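Local coordinates for thiamin pyrophosphokinase family protein (Enterococcus faecalis, PDB 3MEL), which probably transfers pyrophosphate from ATP to thiamine, giving thiamine diphosphate, and binds that product together with magnesium, at residues A[169-174]-A[196-201]; A[29-34]-A[50-55]. All coordinates share one frame; numbering follows the deposited sequence.

Interaction 1: residues A[169-174]-A[196-201]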
loop_
_atom_site.group_PDB
_atom_site.type_symbol
_atom_site.label_atom_id
_atom_site.label_comp_id
_atom_site.label_asym_id
_atom_site.label_seq_id
_atom_site.Cartn_x
_atom_site.Cartn_y
_atom_site.Cartn_z
ATOM N N LEU A 169 -10.456 2.460 21.371
ATOM C CA LEU A 169 -9.272 1.651 21.183
ATOM C C LEU A 169 -8.404 1.719 22.446
ATOM O O LEU A 169 -7.885 2.770 22.789
ATOM C CB LEU A 169 -8.579 2.155 19.907
ATOM C CG LEU A 169 -7.108 2.163 19.493
ATOM C CD1 LEU A 169 -6.990 2.895 18.174
ATOM C CD2 LEU A 169 -6.238 2.839 20.523
ATOM N N ARG A 170 -8.290 0.598 23.158
ATOM C CA ARG A 170 -7.576 0.556 24.438
ATOM C C ARG A 170 -6.357 -0.365 24.462
ATOM O O ARG A 170 -5.990 -0.978 23.456
ATOM C CB ARG A 170 -8.519 0.144 25.576
ATOM C CG ARG A 170 -9.605 1.155 25.920
ATOM C CD ARG A 170 -9.055 2.386 26.649
ATOM N NE ARG A 170 -10.098 3.394 26.833
ATOM C CZ ARG A 170 -10.236 4.477 26.071
ATOM N NH1 ARG A 170 -9.381 4.710 25.080
ATOM N NH2 ARG A 170 -11.222 5.338 26.306
ATOM N N ARG A 171 -5.748 -0.449 25.644
ATOM C CA ARG A 171 -4.567 -1.279 25.883
ATOM C C ARG A 171 -3.431 -1.043 24.878
ATOM O O ARG A 171 -2.543 -1.885 24.732
ATOM C CB ARG A 171 -4.943 -2.761 25.931
ATOM C CG ARG A 171 -6.091 -3.100 26.868
ATOM C CD ARG A 171 -5.918 -4.519 27.378
ATOM N NE ARG A 171 -6.958 -5.462 26.957
ATOM C CZ ARG A 171 -6.802 -6.791 26.940
ATOM N NH1 ARG A 171 -5.640 -7.347 27.293
ATOM N NH2 ARG A 171 -7.802 -7.573 26.550
ATOM N N SER A 172 -3.468 0.096 24.192
ATOM C CA SER A 172 -2.404 0.495 23.278
ATOM C C SER A 172 -1.528 1.540 23.961
ATOM O O SER A 172 -1.824 1.967 25.073
ATOM C CB SER A 172 -2.996 1.097 21.996
ATOM O OG SER A 172 -4.121 0.355 21.549
ATOM N N LYS A 173 -0.458 1.955 23.291
ATOM C CA LYS A 173 0.390 3.039 23.785
ATOM C C LYS A 173 -0.106 4.368 23.243
ATOM O O LYS A 173 0.605 5.356 23.271
ATOM C CB LYS A 173 1.856 2.805 23.379
ATOM C CG LYS A 173 2.877 3.836 23.853
ATOM C CD LYS A 173 3.454 4.607 22.674
ATOM C CE LYS A 173 4.749 5.306 23.030
ATOM N NZ LYS A 173 5.690 4.369 23.720
ATOM N N TYR A 174 -1.334 4.368 22.740
ATOM C CA TYR A 174 -1.977 5.542 22.149
ATOM C C TYR A 174 -3.431 5.182 21.977
ATOM O O TYR A 174 -3.757 4.086 21.523
ATOM C CB TYR A 174 -1.405 5.887 20.783
ATOM C CG TYR A 174 -0.034 6.503 20.808
ATOM C CD1 TYR A 174 0.173 7.763 21.346
ATOM C CD2 TYR A 174 1.052 5.836 20.266
ATOM C CE1 TYR A 174 1.432 8.335 21.361
ATOM C CE2 TYR A 174 2.316 6.396 20.281
ATOM C CZ TYR A 174 2.501 7.644 20.830
ATOM O OH TYR A 174 3.761 8.203 20.840
ATOM N N ALA A 196 -1.733 -7.981 24.341
ATOM C CA ALA A 196 -2.945 -7.860 23.559
ATOM C C ALA A 196 -3.454 -6.450 23.662
ATOM O O ALA A 196 -3.315 -5.815 24.703
ATOM C CB ALA A 196 -4.008 -8.835 24.048
ATOM N N ALA A 197 -4.039 -5.956 22.577
ATOM C CA ALA A 197 -4.713 -4.670 22.606
ATOM C C ALA A 197 -6.187 -4.938 22.367
ATOM O O ALA A 197 -6.576 -6.072 22.118
ATOM C CB ALA A 197 -4.146 -3.754 21.564
ATOM N N ALA A 198 -7.015 -3.909 22.481
ATOM C CA ALA A 198 -8.427 -4.067 22.169
ATOM C C ALA A 198 -8.978 -2.815 21.486
ATOM O O ALA A 198 -8.392 -1.738 21.594
ATOM C CB ALA A 198 -9.219 -4.404 23.416
ATOM N N PHE A 199 -10.088 -2.970 20.762
ATOM C CA PHE A 199 -10.714 -1.857 20.054
ATOM C C PHE A 199 -12.104 -2.233 19.569
ATOM O O PHE A 199 -12.425 -3.411 19.421
ATOM C CB PHE A 199 -9.872 -1.435 18.852
ATOM C CG PHE A 199 -10.053 -2.318 17.640
ATOM C CD1 PHE A 199 -10.866 -1.916 16.587
ATOM C CD2 PHE A 199 -9.407 -3.550 17.553
ATOM C CE1 PHE A 199 -11.036 -2.724 15.457
ATOM C CE2 PHE A 199 -9.566 -4.375 16.421
ATOM C CZ PHE A 199 -10.382 -3.960 15.372
ATOM N N SER A 200 -12.921 -1.220 19.301
ATOM C CA SER A 200 -14.274 -1.443 18.808
ATOM C C SER A 200 -14.763 -0.269 17.964
ATOM O O SER A 200 -14.196 0.827 18.017
ATOM C CB SER A 200 -15.248 -1.743 19.957
ATOM O OG SER A 200 -14.879 -1.062 21.145
ATOM N N PHE A 201 -15.798 -0.525 17.167
ATOM C CA PHE A 201 -16.357 0.464 16.263
ATOM C C PHE A 201 -17.688 -0.015 15.688
ATOM O O PHE A 201 -17.992 -1.213 15.720
ATOM C CB PHE A 201 -15.350 0.847 15.174
ATOM C CG PHE A 201 -15.005 -0.263 14.213
ATOM C CD1 PHE A 201 -15.551 -0.289 12.936
ATOM C CD2 PHE A 201 -14.101 -1.246 14.558
ATOM C CE1 PHE A 201 -15.226 -1.290 12.043
ATOM C CE2 PHE A 201 -13.771 -2.247 13.662
ATOM C CZ PHE A 201 -14.336 -2.271 12.406
#

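Interaction 2: residues A[29-34]-A[50-55]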
loop_
_atom_site.group_PDB
_atom_site.type_symbol
_atom_site.label_atom_id
_atom_site.label_comp_id
_atom_site.label_asym_id
_atom_site.label_seq_id
_atom_site.Cartn_x
_atom_site.Cartn_y
_atom_site.Cartn_z
ATOM N N ILE A 29 0.495 -19.430 -6.701
ATOM C CA ILE A 29 -0.101 -18.487 -7.631
ATOM C C ILE A 29 0.949 -18.106 -8.658
ATOM O O ILE A 29 1.959 -17.494 -8.318
ATOM C CB ILE A 29 -0.595 -17.238 -6.902
ATOM C CG1 ILE A 29 -1.571 -17.634 -5.785
ATOM C CG2 ILE A 29 -1.238 -16.299 -7.874
ATOM C CD1 ILE A 29 -2.036 -16.484 -4.922
ATOM N N ASP A 30 0.727 -18.496 -9.911
ATOM C CA ASP A 30 1.685 -18.201 -10.969
ATOM C C ASP A 30 3.083 -18.610 -10.522
ATOM O O ASP A 30 3.329 -19.755 -10.177
ATOM C CB ASP A 30 1.682 -16.705 -11.316
ATOM C CG ASP A 30 1.038 -16.408 -12.647
ATOM O OD1 ASP A 30 0.248 -17.235 -13.132
ATOM O OD2 ASP A 30 1.309 -15.331 -13.212
ATOM N N ARG A 31 3.992 -17.650 -10.521
ATOM C CA ARG A 31 5.385 -17.901 -10.242
ATOM C C ARG A 31 5.620 -18.307 -8.771
ATOM O O ARG A 31 6.677 -18.839 -8.407
ATOM C CB ARG A 31 6.190 -16.668 -10.650
ATOM C CG ARG A 31 7.659 -16.915 -10.745
ATOM C CD ARG A 31 8.320 -16.229 -11.928
ATOM N NE ARG A 31 9.691 -16.721 -11.963
ATOM C CZ ARG A 31 10.086 -17.756 -12.698
ATOM N NH1 ARG A 31 9.220 -18.361 -13.497
ATOM N NH2 ARG A 31 11.347 -18.169 -12.649
ATOM N N GLY A 32 4.616 -18.077 -7.930
ATOM C CA GLY A 32 4.665 -18.537 -6.556
ATOM C C GLY A 32 4.653 -20.054 -6.437
ATOM O O GLY A 32 5.097 -20.608 -5.420
ATOM N N CYS A 33 4.131 -20.718 -7.466
ATOM C CA CYS A 33 4.176 -22.173 -7.571
ATOM C C CYS A 33 5.620 -22.692 -7.553
ATOM O O CYS A 33 5.913 -23.682 -6.891
ATOM C CB CYS A 33 3.462 -22.652 -8.833
ATOM S SG CYS A 33 1.659 -22.412 -8.897
ATOM N N LEU A 34 6.524 -22.028 -8.266
ATOM C CA LEU A 34 7.928 -22.442 -8.262
ATOM C C LEU A 34 8.602 -22.148 -6.923
ATOM O O LEU A 34 9.407 -22.949 -6.428
ATOM C CB LEU A 34 8.695 -21.753 -9.386
ATOM C CG LEU A 34 8.083 -21.963 -10.772
ATOM C CD1 LEU A 34 8.493 -20.857 -11.756
ATOM C CD2 LEU A 34 8.401 -23.370 -11.308
ATOM N N PHE A 50 -0.026 -18.230 -15.828
ATOM C CA PHE A 50 1.314 -18.784 -15.893
ATOM C C PHE A 50 2.121 -18.222 -17.045
ATOM O O PHE A 50 3.061 -18.859 -17.504
ATOM C CB PHE A 50 1.269 -20.325 -15.936
ATOM C CG PHE A 50 0.649 -20.944 -14.709
ATOM C CD1 PHE A 50 1.383 -21.112 -13.563
ATOM C CD2 PHE A 50 -0.674 -21.333 -14.704
ATOM C CE1 PHE A 50 0.819 -21.664 -12.441
ATOM C CE2 PHE A 50 -1.245 -21.885 -13.575
ATOM C CZ PHE A 50 -0.497 -22.045 -12.447
ATOM N N ASP A 51 1.766 -17.020 -17.489
ATOM C CA ASP A 51 2.491 -16.368 -18.577
ATOM C C ASP A 51 3.882 -15.930 -18.132
ATOM O O ASP A 51 4.786 -15.745 -18.943
ATOM C CB ASP A 51 1.687 -15.196 -19.190
ATOM C CG ASP A 51 1.390 -14.062 -18.183
ATOM O OD1 ASP A 51 1.914 -14.075 -17.031
ATOM O OD2 ASP A 51 0.621 -13.142 -18.566
ATOM N N SER A 52 4.070 -15.776 -16.834
ATOM C CA SER A 52 5.387 -15.430 -16.359
ATOM C C SER A 52 6.342 -16.645 -16.436
ATOM O O SER A 52 7.563 -16.489 -16.380
ATOM C CB SER A 52 5.290 -14.819 -14.958
ATOM O OG SER A 52 5.837 -15.667 -13.973
ATOM N N LEU A 53 5.791 -17.849 -16.601
ATOM C CA LEU A 53 6.601 -19.074 -16.586
ATOM C C LEU A 53 7.075 -19.596 -17.951
ATOM O O LEU A 53 6.358 -19.530 -18.946
ATOM C CB LEU A 53 5.867 -20.201 -15.851
ATOM C CG LEU A 53 5.627 -20.099 -14.346
ATOM C CD1 LEU A 53 4.594 -19.032 -14.056
ATOM C CD2 LEU A 53 5.169 -21.445 -13.814
ATOM N N SER A 54 8.287 -20.138 -17.979
ATOM C CA SER A 54 8.802 -20.802 -19.179
ATOM C C SER A 54 8.005 -22.074 -19.500
ATOM O O SER A 54 7.310 -22.622 -18.643
ATOM C CB SER A 54 10.293 -21.135 -19.015
ATOM O OG SER A 54 10.521 -22.171 -18.066
ATOM N N ARG A 55 8.103 -22.558 -20.728
ATOM C CA ARG A 55 7.376 -23.767 -21.093
ATOM C C ARG A 55 7.851 -24.960 -20.242
ATOM O O ARG A 55 7.094 -25.894 -19.939
ATOM C CB ARG A 55 7.535 -24.046 -22.584
ATOM C CG ARG A 55 6.369 -23.569 -23.423
ATOM C CD ARG A 55 6.580 -23.873 -24.903
ATOM N NE ARG A 55 7.790 -23.241 -25.422
ATOM C CZ ARG A 55 8.032 -23.034 -26.713
ATOM N NH1 ARG A 55 7.145 -23.403 -27.632
ATOM N NH2 ARG A 55 9.158 -22.445 -27.092
#

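Interaction 1: residues A[169-174]-A[196-201]
Arg-171 lays its side chain across the strand of Ala-196 to Ala-198, its CB 3.8 Å from Ala-197 CA. CG stands anti to the carbonyl carbon (chi1 -51°), and a bend at chi3 (-115°) sets NE. One face of the guanidinium lies over Ala-196 C, NH1 is 3.9 Å from Ala-196 CB, and Ala-198 CB approaches obliquely. The charge itself is met outside this pair, in a salt bridge from NH1 to Glu-194.

The backbones pair antiparallel. Arg-170 N donates to Ala-198 O at 2.8 Å, and Ala-198 N returns a longer, nearly straight bond to Arg-170 O (3.3 Å, 177° at the hydrogen). This joins 167-170, an outermost strand within the chain, to the central strand 196-200 of a three-stranded antiparallel sheet, in the region assigned by sequence to vitamin B1 binding; on its other side the central strand pairs with 144-148. Leu-169 and Phe-199 form the neighbouring non-hydrogen-bonded pair, their CB atoms 4.0 Å apart on the face that packs on strands 155-160 and 206-211 of the large mixed sheet. The Phe-199 ring then leads away from Leu-169, to meet Tyr-158 and Tyr-140 edge-to-face.

Where the strand gives way to a turn, Ser-172 folds back and its OG donates to Arg-170 O at 3.0 Å. This carbonyl is thus gripped twice, by Ser-172 OG and Ala-198 N from opposite faces of its plane, while Ala-197 CB comes within 3.8 Å of the same oxygen.

Interaction 2: residues A[29-34]-A[50-55]
Asp-30, a magnesium ligand, offers OD1 to the backbone N-H of Phe-50 while its OD2 lies near the carboxylate of Asp-51. Phe-50 N donates to Asp-30 OD1 at 2.9 Å, from the syn side but 32° out of the carboxylate plane. Phe-50 CG stands anti to its carbonyl carbon (chi1 -62°), and the same oxygen lies over one face of the ring, nearer its perimeter than its centre. Asp-30 OD2 is 4.1 Å from Asp-51 OD1, the two carboxylate planes inclined by 58°.

Phe-50 is also met in its ring plane: Cys-33 SG sits at the edge, 3.7 Å from CE1, a sulfur-aromatic contact. Leu-34 and Leu-53 meet tip to tip, with Leu-34 CD1 3.9 Å from Leu-53 CG, and Val-61 of helix 57-64 packs against both. Leu-53 CD1 rests against the peptide joining Asp-30 to Arg-31. The Arg-31 chain runs past Leu-53 in the opposite direction, bringing Leu-53 CG to the edge of the guanidinium, while Arg-31 CD passes Ser-52 OG at 3.3 Å; NH1 finds its salt bridge with Glu-57.

A type II' turn from Ile-29 to Gly-32 and a type I turn from Phe-50 to Leu-53 follow parallel strands 26-29 and 45-48 of the catalytic domain, gathering acidic residues beside the diphosphate site, Asp-79 among them; Asp-51 can bind magnesium but holds none here. Magnesium, bound by Asp-30 and Asp-49, probably offsets the mutual repulsion of these carboxylates, and the Phe-50 N-H would help orient Asp-30.

How the interactions relate
From the N terminus the chain first makes interaction 2: strand 26-29 leads into the turn and helix 32-37, and after strand 45-48 the loop 50-55 returns against that turn, closing a loop of 15 intervening residues. Interaction 1 comes much later, when strand 196-200 pairs with 167-170 across 21 intervening residues that include strand segments but no helix. The two closures follow in series, neither nesting nor crossing. One joins neighbouring strand-to-helix connections of the catalytic region, the other two strands of the small antiparallel sheet in the vitamin B1 binding region. They lie on opposite sides of the chain's centre, with their centres about 41 Å apart.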